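Local structure of 3-oxoacyl-[acyl-carrier protein] synthase (Thermus thermophilus, 1UB7) at residues E46-Y49 against F55-V58; A118-L123 against Q130-V135; E213-A218 against L250-A255. The protein probably catalyses the first condensation of fatty acid synthesis, joining the acetyl group of acetyl-CoA to malonyl-ACP with loss of carbon dioxide to give 3-oxobutanoyl-ACP. All blocks are in the same frame, centred on the assembly; numbering follows the deposited sequence.

How the contacts relate
The three contacts follow one another along the chain. Contacts 1 and 2 are neighbours whose centres lie about 22 Å apart. They touch through V58 on helix 50-64, which packs against L133 and V135 of strand 131-138, so helix 50-64 and helix 112-125 each meet this strand of the five-stranded sheet. Contact 3 joins helices 211-233 and 250-258 on the other side of the chain's centre, its centre about 30 and 29 Å from those of contacts 1 and 2. It overlaps the predicted ACP-binding region 247-251 and lies near the predicted active-site residues H246 and N276. Contacts 1 and 2 both touch the second subunit, which the segments of contact 3 do not.

Contact 1 (E46-Y49 against F55-V58); sequences EDEY and FKAV
E48 and K56 form a salt bridge that ties the loop 46-49 to the second turn of helix 50-64. The bond is the whole of the contact, and it buries only 73 Å² between the two segments. From CB, the E48 side chain leaves with CG anti to the backbone N (chi1 177°) and stays extended through the next torsion. The CA atoms of E48 and K56 are 10.4 Å apart, and the two long side chains together bridge the distance between them. E48 CG already comes within 4.0 Å of K56 NZ, and E48 CD lies 3.8 Å from the same nitrogen. At the tip, K56 NZ donates to E48 OE2 at 3.1 Å. The ammonium meets OE2 from above the carboxylate plane, 38° out of it. The lysine approaches obliquely, with a bend at chi2 (137°), and the methylenes next to its ammonium also come close to the same oxygen, K56 CD lying 3.7 Å from E48 OE2.

E48 OE2 is shared, because Y10 OH also hydrogen-bonds to it, while E48 OE1 is held by the backbone N of A45. Both carboxylate oxygens are thus gripped and the group's rotation is fixed, in a setting where E48 is buried and the nearby ammonium would be expected to favour its charged form. Next in the chain, Y49 is the N-cap of helix 50-64, and its backbone N bonds to D52 OD2, the half of a capping box in which the N3 side chain reaches back to the N-cap. The salt bridge therefore belongs to a helix N-terminus, spanning the capping residue to link the loop before it with the helix body.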
loop_
_atom_site.group_PDB
_atom_site.type_symbol
_atom_site.label_atom_id
_atom_site.label_comp_id
_atom_site.label_asym_id
_atom_site.label_seq_id
_atom_site.Cartn_x
_atom_site.Cartn_y
_atom_site.Cartn_z
ATOM N N GLU A 46 1.488 19.150 -17.717
ATOM C CA GLU A 46 0.122 18.728 -17.993
ATOM C C GLU A 46 -0.067 17.217 -18.086
ATOM O O GLU A 46 -1.006 16.665 -17.511
ATOM C CB GLU A 46 -0.364 19.371 -19.288
ATOM C CG GLU A 46 -1.870 19.261 -19.497
ATOM C CD GLU A 46 -2.281 19.545 -20.932
ATOM O OE1 GLU A 46 -1.801 20.552 -21.501
ATOM O OE2 GLU A 46 -3.086 18.762 -21.488
ATOM N N ASP A 47 0.815 16.551 -18.818
ATOM C CA ASP A 47 0.717 15.112 -18.986
ATOM C C ASP A 47 1.815 14.391 -18.203
ATOM O O ASP A 47 2.360 13.381 -18.659
ATOM C CB ASP A 47 0.830 14.784 -20.466
ATOM C CG ASP A 47 2.146 15.258 -21.056
ATOM O OD1 ASP A 47 2.754 16.192 -20.481
ATOM O OD2 ASP A 47 2.578 14.708 -22.092
ATOM N N GLU A 48 2.151 14.914 -17.029
ATOM C CA GLU A 48 3.176 14.299 -16.195
ATOM C C GLU A 48 2.512 13.846 -14.905
ATOM O O GLU A 48 2.066 14.675 -14.121
ATOM C CB GLU A 48 4.276 15.315 -15.893
ATOM C CG GLU A 48 5.373 14.816 -14.978
ATOM C CD GLU A 48 6.462 15.864 -14.745
ATOM O OE1 GLU A 48 6.111 17.051 -14.581
ATOM O OE2 GLU A 48 7.663 15.503 -14.709
ATOM N N TYR A 49 2.436 12.536 -14.683
ATOM C CA TYR A 49 1.787 12.017 -13.476
ATOM C C TYR A 49 2.693 11.389 -12.434
ATOM O O TYR A 49 3.914 11.324 -12.606
ATOM C CB TYR A 49 0.687 11.040 -13.860
ATOM C CG TYR A 49 -0.405 11.725 -14.634
ATOM C CD1 TYR A 49 -0.298 11.918 -16.013
ATOM C CD2 TYR A 49 -1.512 12.258 -13.977
ATOM C CE1 TYR A 49 -1.265 12.631 -16.719
ATOM C CE2 TYR A 49 -2.485 12.974 -14.673
ATOM C CZ TYR A 49 -2.355 13.155 -16.040
ATOM O OH TYR A 49 -3.322 13.856 -16.721
ATOM N N PHE A 55 9.372 7.666 -12.060
ATOM C CA PHE A 55 10.382 7.247 -13.030
ATOM C C PHE A 55 11.569 8.206 -12.973
ATOM O O PHE A 55 12.723 7.781 -12.871
ATOM C CB PHE A 55 9.833 7.232 -14.467
ATOM C CG PHE A 55 8.678 6.277 -14.695
ATOM C CD1 PHE A 55 8.429 5.211 -13.821
ATOM C CD2 PHE A 55 7.835 6.451 -15.799
ATOM C CE1 PHE A 55 7.352 4.338 -14.044
ATOM C CE2 PHE A 55 6.759 5.585 -16.030
ATOM C CZ PHE A 55 6.519 4.526 -15.145
ATOM N N LYS A 56 11.278 9.504 -13.031
ATOM C CA LYS A 56 12.323 10.517 -12.991
ATOM C C LYS A 56 13.161 10.482 -11.718
ATOM O O LYS A 56 14.364 10.733 -11.759
ATOM C CB LYS A 56 11.721 11.912 -13.214
ATOM C CG LYS A 56 11.603 12.260 -14.696
ATOM C CD LYS A 56 10.286 12.920 -15.027
ATOM C CE LYS A 56 10.053 12.985 -16.538
ATOM N NZ LYS A 56 8.694 13.550 -16.844
ATOM N N ALA A 57 12.550 10.160 -10.588
ATOM C CA ALA A 57 13.318 10.100 -9.349
ATOM C C ALA A 57 14.271 8.917 -9.416
ATOM O O ALA A 57 15.407 9.007 -8.970
ATOM C CB ALA A 57 12.392 9.959 -8.150
ATOM N N VAL A 58 13.823 7.799 -9.982
ATOM C CA VAL A 58 14.711 6.649 -10.060
ATOM C C VAL A 58 15.847 6.904 -11.071
ATOM O O VAL A 58 16.985 6.463 -10.850
ATOM C CB VAL A 58 13.948 5.347 -10.414
ATOM C CG1 VAL A 58 14.935 4.179 -10.471
ATOM C CG2 VAL A 58 12.891 5.062 -9.358
#

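Contact 2 (A118-L123 against Q130-V135)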
loop_
_atom_site.group_PDB
_atom_site.type_symbol
_atom_site.label_atom_id
_atom_site.label_comp_id
_atom_site.label_asym_id
_atom_site.label_seq_id
_atom_site.Cartn_x
_atom_site.Cartn_y
_atom_site.Cartn_z
ATOM N N ALA A 118 10.609 1.289 6.482
ATOM C CA ALA A 118 10.484 0.293 7.534
ATOM C C ALA A 118 10.095 -1.033 6.895
ATOM O O ALA A 118 10.677 -2.083 7.202
ATOM C CB ALA A 118 9.437 0.723 8.548
ATOM N N GLN A 119 9.123 -0.991 5.992
ATOM C CA GLN A 119 8.701 -2.215 5.312
ATOM C C GLN A 119 9.839 -2.819 4.486
ATOM O O GLN A 119 9.994 -4.048 4.420
ATOM C CB GLN A 119 7.496 -1.942 4.407
ATOM C CG GLN A 119 6.164 -2.334 5.028
ATOM C CD GLN A 119 5.997 -3.851 5.225
ATOM O OE1 GLN A 119 5.074 -4.276 5.909
ATOM N NE2 GLN A 119 6.878 -4.663 4.616
ATOM N N ALA A 120 10.628 -1.952 3.856
ATOM C CA ALA A 120 11.749 -2.398 3.048
ATOM C C ALA A 120 12.758 -3.075 3.952
ATOM O O ALA A 120 13.278 -4.153 3.631
ATOM C CB ALA A 120 12.375 -1.241 2.355
ATOM N N HIS A 121 13.016 -2.441 5.088
ATOM C CA HIS A 121 13.936 -2.971 6.086
ATOM C C HIS A 121 13.515 -4.404 6.475
ATOM O O HIS A 121 14.330 -5.337 6.441
ATOM C CB HIS A 121 13.921 -2.067 7.322
ATOM C CG HIS A 121 14.639 -2.643 8.508
ATOM N ND1 HIS A 121 16.015 -2.705 8.594
ATOM C CD2 HIS A 121 14.168 -3.201 9.652
ATOM C CE1 HIS A 121 16.360 -3.276 9.736
ATOM N NE2 HIS A 121 15.258 -3.588 10.396
ATOM N N ALA A 122 12.241 -4.569 6.837
ATOM C CA ALA A 122 11.708 -5.869 7.243
ATOM C C ALA A 122 11.901 -6.907 6.149
ATOM O O ALA A 122 12.336 -8.029 6.418
ATOM C CB ALA A 122 10.251 -5.741 7.578
ATOM N N LEU A 123 11.571 -6.529 4.916
ATOM C CA LEU A 123 11.741 -7.415 3.770
ATOM C C LEU A 123 13.194 -7.884 3.623
ATOM O O LEU A 123 13.453 -9.074 3.437
ATOM C CB LEU A 123 11.323 -6.710 2.477
ATOM C CG LEU A 123 9.856 -6.333 2.291
ATOM C CD1 LEU A 123 9.662 -5.693 0.895
ATOM C CD2 LEU A 123 8.977 -7.586 2.436
ATOM N N GLN A 130 16.417 -8.967 -1.431
ATOM C CA GLN A 130 17.831 -8.644 -1.221
ATOM C C GLN A 130 17.947 -7.133 -1.064
ATOM O O GLN A 130 18.618 -6.638 -0.162
ATOM C CB GLN A 130 18.668 -9.086 -2.425
ATOM C CG GLN A 130 20.097 -8.562 -2.386
ATOM C CD GLN A 130 20.880 -8.799 -3.684
ATOM O OE1 GLN A 130 22.016 -8.335 -3.818
ATOM N NE2 GLN A 130 20.277 -9.519 -4.638
ATOM N N LYS A 131 17.285 -6.415 -1.967
ATOM C CA LYS A 131 17.268 -4.965 -1.957
ATOM C C LYS A 131 15.863 -4.546 -2.335
ATOM O O LYS A 131 15.154 -5.278 -3.023
ATOM C CB LYS A 131 18.253 -4.397 -2.975
ATOM C CG LYS A 131 19.722 -4.621 -2.656
ATOM C CD LYS A 131 20.556 -4.224 -3.869
ATOM C CE LYS A 131 22.059 -4.237 -3.605
ATOM N NZ LYS A 131 22.781 -3.916 -4.878
ATOM N N VAL A 132 15.467 -3.365 -1.881
ATOM C CA VAL A 132 14.141 -2.858 -2.163
ATOM C C VAL A 132 14.211 -1.431 -2.650
ATOM O O VAL A 132 14.923 -0.624 -2.069
ATOM C CB VAL A 132 13.246 -2.866 -0.888
ATOM C CG1 VAL A 132 11.863 -2.314 -1.217
ATOM C CG2 VAL A 132 13.114 -4.264 -0.359
ATOM N N LEU A 133 13.478 -1.124 -3.716
ATOM C CA LEU A 133 13.438 0.237 -4.231
ATOM C C LEU A 133 12.234 0.890 -3.573
ATOM O O LEU A 133 11.104 0.538 -3.878
ATOM C CB LEU A 133 13.270 0.263 -5.762
ATOM C CG LEU A 133 13.127 1.654 -6.422
ATOM C CD1 LEU A 133 14.398 2.489 -6.222
ATOM C CD2 LEU A 133 12.855 1.494 -7.904
ATOM N N ALA A 134 12.483 1.825 -2.661
ATOM C CA ALA A 134 11.414 2.520 -1.951
ATOM C C ALA A 134 11.220 3.930 -2.531
ATOM O O ALA A 134 12.086 4.796 -2.404
ATOM C CB ALA A 134 11.753 2.586 -0.456
ATOM N N VAL A 135 10.077 4.163 -3.162
ATOM C CA VAL A 135 9.821 5.454 -3.788
ATOM C C VAL A 135 8.749 6.279 -3.075
ATOM O O VAL A 135 7.729 5.745 -2.651
ATOM C CB VAL A 135 9.375 5.259 -5.255
ATOM C CG1 VAL A 135 8.992 6.593 -5.877
ATOM C CG2 VAL A 135 10.469 4.570 -6.049
#
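V132 points its side chain from strand 131-138 against the sheet-facing side of helix 112-125, where it meets A120 and L123. Its two methyls divide the work. With CG1 anti to the backbone N (chi1 179°), the branch carbon faces the helix and A120 takes the central place: A120 CB lies 3.7 Å from V132 CB and 3.8 Å from V132 CG1. The other methyl, beside the backbone N, is turned toward the next turn of the helix, and V132 CG2 approaches L123 CD1 to 3.9 Å. The same V132 CG2 also comes near the carbonyl oxygen of A120.

L123 places CG beside its backbone N (chi1 -66°) and runs on with CD1 in line with the chain (chi2 -178°). This swings CD1 toward the strand, where the leucine crosses the valine at about a right angle and one methyl of each makes the touch. The small alanine lets the helix come close to the sheet, with only 5.8 Å between the CA atoms of A120 and V132. All three side chains are buried and the contact is wholly apolar, without a hydrogen bond from one segment to the other.

The helix links strand 102-107 to strand 131-138, which both run parallel to 72-78 between them: a beta-alpha-beta crossover of the thiolase fold. I76 of strand 72-78 packs beside V132, and V164 of strand 158-165 against A120. A118 packs on F176 and L178 of strand 172-180 in the other sheet, so the helix is sandwiched between the two sheets, in the central helical layer of the fold, and L123 also touches Q119 of the second subunit.

Contact 3 (E213-A218 against L250-A255); sequences EVFKFA and LRIIDA
The F215 ring has I252 CG1 over one face and R251 CB at its edge, near the ring plane, in a helix-helix packing between 213-218 and 250-255 of the thiolase fold. I252 CG1 stands 4.1 Å from the centroid of the F215 ring, 29° off the normal, and makes a CH-pi contact; R251 CB is 4.0 Å from F215 CE2. The guanidinium of R251 has L250 CG over one face, toward its rim.

The axes of segments 213-218 and 250-255 come within 10.1 Å, and their N-to-C directions differ by 29°. F215 sets CG anti to its own N (chi1 -174°), which brings the ring across the gap, where it and I252, reaching from facing helices, lie alongside each other. R251 lends its CB to the packing, but the chain bends away at chi2 and chi3, and its NE and NH2 make weak hydrogen bonds with the carbonyls of T34 and V33.

R251 ends the predicted ACP-binding region 247-251, whose last arginine is thought to be essential for the weak association with ACP. The side chains of A218 and the predicted active-site H246 are about 7 Å apart. I252 divides its branches: CG1 serves the ring, while CG2 presses on A218 CB at 3.5 Å, a close carbon-carbon approach.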
loop_
_atom_site.group_PDB
_atom_site.type_symbol
_atom_site.label_atom_id
_atom_site.label_comp_id
_atom_site.label_asym_id
_atom_site.label_seq_id
_atom_site.Cartn_x
_atom_site.Cartn_y
_atom_site.Cartn_z
ATOM N N GLU A 213 -5.860 21.794 13.948
ATOM C CA GLU A 213 -5.649 20.563 14.698
ATOM C C GLU A 213 -4.431 19.833 14.152
ATOM O O GLU A 213 -3.648 19.259 14.912
ATOM C CB GLU A 213 -6.884 19.662 14.610
ATOM C CG GLU A 213 -8.143 20.288 15.194
ATOM C CD GLU A 213 -7.935 20.804 16.610
ATOM O OE1 GLU A 213 -7.495 20.012 17.476
ATOM O OE2 GLU A 213 -8.211 22.000 16.855
ATOM N N VAL A 214 -4.276 19.864 12.831
ATOM C CA VAL A 214 -3.144 19.221 12.167
ATOM C C VAL A 214 -1.836 19.826 12.691
ATOM O O VAL A 214 -0.825 19.130 12.816
ATOM C CB VAL A 214 -3.232 19.403 10.625
ATOM C CG1 VAL A 214 -2.030 18.769 9.941
ATOM C CG2 VAL A 214 -4.518 18.780 10.106
ATOM N N PHE A 215 -1.873 21.122 13.005
ATOM C CA PHE A 215 -0.716 21.846 13.533
ATOM C C PHE A 215 -0.395 21.326 14.932
ATOM O O PHE A 215 0.759 21.003 15.252
ATOM C CB PHE A 215 -1.019 23.351 13.601
ATOM C CG PHE A 215 0.164 24.192 13.996
ATOM C CD1 PHE A 215 0.702 24.109 15.279
ATOM C CD2 PHE A 215 0.776 25.030 13.068
ATOM C CE1 PHE A 215 1.831 24.843 15.630
ATOM C CE2 PHE A 215 1.909 25.771 13.412
ATOM C CZ PHE A 215 2.438 25.674 14.694
ATOM N N LYS A 216 -1.435 21.268 15.760
ATOM C CA LYS A 216 -1.334 20.794 17.133
ATOM C C LYS A 216 -0.743 19.367 17.145
ATOM O O LYS A 216 0.113 19.032 17.972
ATOM C CB LYS A 216 -2.737 20.815 17.758
ATOM C CG LYS A 216 -2.776 20.977 19.273
ATOM C CD LYS A 216 -4.215 20.990 19.795
ATOM C CE LYS A 216 -5.036 22.125 19.182
ATOM N NZ LYS A 216 -6.419 22.206 19.747
ATOM N N PHE A 217 -1.208 18.547 16.203
ATOM C CA PHE A 217 -0.773 17.157 16.036
ATOM C C PHE A 217 0.711 17.046 15.654
ATOM O O PHE A 217 1.518 16.459 16.386
ATOM C CB PHE A 217 -1.643 16.484 14.955
ATOM C CG PHE A 217 -1.150 15.127 14.516
ATOM C CD1 PHE A 217 -1.125 14.053 15.406
ATOM C CD2 PHE A 217 -0.695 14.929 13.213
ATOM C CE1 PHE A 217 -0.653 12.802 15.003
ATOM C CE2 PHE A 217 -0.221 13.690 12.800
ATOM C CZ PHE A 217 -0.198 12.621 13.694
ATOM N N ALA A 218 1.057 17.612 14.502
ATOM C CA ALA A 218 2.428 17.580 13.999
ATOM C C ALA A 218 3.428 17.903 15.097
ATOM O O ALA A 218 4.327 17.107 15.396
ATOM C CB ALA A 218 2.587 18.575 12.847
ATOM N N LEU A 250 7.007 25.498 7.798
ATOM C CA LEU A 250 8.175 26.010 8.505
ATOM C C LEU A 250 7.894 26.279 9.989
ATOM O O LEU A 250 8.728 25.980 10.843
ATOM C CB LEU A 250 8.679 27.284 7.814
ATOM C CG LEU A 250 10.013 27.880 8.273
ATOM C CD1 LEU A 250 11.153 26.888 8.072
ATOM C CD2 LEU A 250 10.272 29.144 7.478
ATOM N N ARG A 251 6.723 26.829 10.301
ATOM C CA ARG A 251 6.377 27.111 11.694
ATOM C C ARG A 251 6.417 25.810 12.482
ATOM O O ARG A 251 6.952 25.761 13.594
ATOM C CB ARG A 251 4.973 27.729 11.796
ATOM C CG ARG A 251 4.745 28.933 10.884
ATOM C CD ARG A 251 5.840 29.975 11.059
ATOM N NE ARG A 251 6.237 30.557 9.779
ATOM C CZ ARG A 251 7.436 31.080 9.538
ATOM N NH1 ARG A 251 8.356 31.095 10.495
ATOM N NH2 ARG A 251 7.721 31.570 8.336
ATOM N N ILE A 252 5.854 24.762 11.884
ATOM C CA ILE A 252 5.792 23.438 12.494
ATOM C C ILE A 252 7.193 22.862 12.705
ATOM O O ILE A 252 7.497 22.298 13.759
ATOM C CB ILE A 252 4.947 22.469 11.617
ATOM C CG1 ILE A 252 3.520 23.023 11.465
ATOM C CG2 ILE A 252 4.938 21.063 12.232
ATOM C CD1 ILE A 252 2.545 22.106 10.752
ATOM N N ILE A 253 8.044 23.015 11.698
ATOM C CA ILE A 253 9.418 22.523 11.770
ATOM C C ILE A 253 10.138 23.333 12.838
ATOM O O ILE A 253 10.876 22.800 13.668
ATOM C CB ILE A 253 10.146 22.717 10.408
ATOM C CG1 ILE A 253 9.390 21.949 9.315
ATOM C CG2 ILE A 253 11.609 22.261 10.514
ATOM C CD1 ILE A 253 9.777 22.319 7.882
ATOM N N ASP A 254 9.905 24.639 12.787
ATOM C CA ASP A 254 10.485 25.606 13.711
ATOM C C ASP A 254 10.086 25.200 15.122
ATOM O O ASP A 254 10.934 24.874 15.965
ATOM C CB ASP A 254 9.919 26.989 13.375
ATOM C CG ASP A 254 10.677 28.112 14.029
ATOM O OD1 ASP A 254 11.780 27.855 14.562
ATOM O OD2 ASP A 254 10.162 29.253 13.988
ATOM N N ALA A 255 8.772 25.207 15.345
ATOM C CA ALA A 255 8.174 24.855 16.620
ATOM C C ALA A 255 8.688 23.528 17.175
ATOM O O ALA A 255 8.858 23.381 18.386
ATOM C CB ALA A 255 6.669 24.807 16.468
#